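Side-chain contact in phosphate-binding protein (Xanthomonas axonopodis pv. citri, PDB 5UB3), which is a periplasmic binding protein of the phosphonate-binding family, captured here with chloride, and probably senses an anionic ligand for a partner diguanylate cyclase: residues Ala69-Leu72 and Leu73-Arg76. Sequence-based numbering, arbitrary orientation.
Sequences AAML and LEQR
L72 and R76 run alongside each other from successive turns of the helix. The arginine chain stays straight as far as NE and carries its guanidinium back along the leucine, whose CB sits in plane at the guanidinium edge, 3.6 Å from NH1; L72 CD2 is 4.0 Å from the same nitrogen. M71 and E74 are neighbours in the same manner. CG of E74 is anti to its backbone N (chi1 -167°), whereas the methionine folds over at its CB-CG and CG-SD bonds; M71 SD thereby comes within 3.4 Å of E74 OE2, a van der Waals contact.

Four i to i+4 backbone hydrogen bonds of 2.8 to 3.2 Å run through the last two turns of the helix: L73 N to A69 O, E74 N to A70 O, Q75 N to M71 O and R76 N to L72 O, the last at the C-terminal end. Beside the N-H it accepts, M71 O has Q75 CG lying against it at 3.1 Å, a non-bonded contact.

The side chains of helix 67-75 reach strand 209-217 (A70, M71 and E74 on M215), helix 48-56 (L73 and R76) and helix 259-277, where L72 packs on V272 and the Q75 amide hydrogen-bonds S269 OG through NE2 and R276 NH1 through OE1.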
# COMPACT_ATOMS: atom_id res chain seq x y z
N ALA A 69 0.52 -3.12 3.74
CA ALA A 69 0.95 -4.35 3.06
C ALA A 69 2.21 -4.84 3.64
O ALA A 69 2.44 -6.05 3.84
CB ALA A 69 1.11 -4.11 1.57
N ALA A 70 3.09 -3.90 3.90
CA ALA A 70 4.39 -4.27 4.49
C ALA A 70 4.20 -4.98 5.81
O ALA A 70 4.87 -5.96 6.08
CB ALA A 70 5.28 -3.05 4.67
N MET A 71 3.30 -4.46 6.63
CA MET A 71 3.05 -5.04 7.92
C MET A 71 2.36 -6.39 7.78
O MET A 71 2.65 -7.26 8.59
CB MET A 71 2.31 -4.07 8.85
CG MET A 71 3.13 -2.82 9.16
SD MET A 71 4.69 -3.18 9.96
CE MET A 71 5.90 -3.20 8.60
N LEU A 72 1.51 -6.58 6.75
CA LEU A 72 0.99 -7.93 6.50
C LEU A 72 2.15 -8.90 6.32
O LEU A 72 2.14 -10.03 6.85
CB LEU A 72 0.11 -7.99 5.25
CG LEU A 72 -1.16 -7.19 5.35
CD1 LEU A 72 -1.86 -7.18 4.00
CD2 LEU A 72 -2.07 -7.81 6.37
N LEU A 73 3.15 -8.47 5.56
CA LEU A 73 4.28 -9.34 5.31
C LEU A 73 5.09 -9.57 6.59
O LEU A 73 5.42 -10.72 6.90
CB LEU A 73 5.17 -8.80 4.22
CG LEU A 73 4.54 -8.51 2.87
CD1 LEU A 73 5.51 -7.77 1.97
CD2 LEU A 73 4.03 -9.79 2.23
N GLU A 74 5.39 -8.51 7.33
CA GLU A 74 6.13 -8.67 8.60
C GLU A 74 5.37 -9.57 9.58
O GLU A 74 5.97 -10.41 10.24
CB GLU A 74 6.43 -7.33 9.27
CG GLU A 74 7.45 -7.44 10.39
CD GLU A 74 7.82 -6.11 10.99
OE1 GLU A 74 9.00 -5.82 11.21
OE2 GLU A 74 6.90 -5.41 11.33
N GLN A 75 4.05 -9.42 9.66
CA GLN A 75 3.25 -10.22 10.61
C GLN A 75 3.28 -11.69 10.34
O GLN A 75 3.30 -12.48 11.25
CB GLN A 75 1.80 -9.79 10.61
CG GLN A 75 1.61 -8.48 11.29
CD GLN A 75 0.23 -7.91 11.02
OE1 GLN A 75 -0.66 -8.57 10.42
NE2 GLN A 75 0.01 -6.69 11.52
N ARG A 76 3.26 -12.04 9.06
CA ARG A 76 3.44 -13.41 8.66
C ARG A 76 4.90 -13.87 8.81
O ARG A 76 5.18 -14.99 8.50
CB ARG A 76 2.94 -13.62 7.24
CG ARG A 76 1.44 -13.38 7.11
CD ARG A 76 1.05 -13.53 5.67
NE ARG A 76 -0.39 -13.67 5.56
CZ ARG A 76 -1.25 -12.69 5.33
NH1 ARG A 76 -0.86 -11.42 5.18
NH2 ARG A 76 -2.54 -12.98 5.24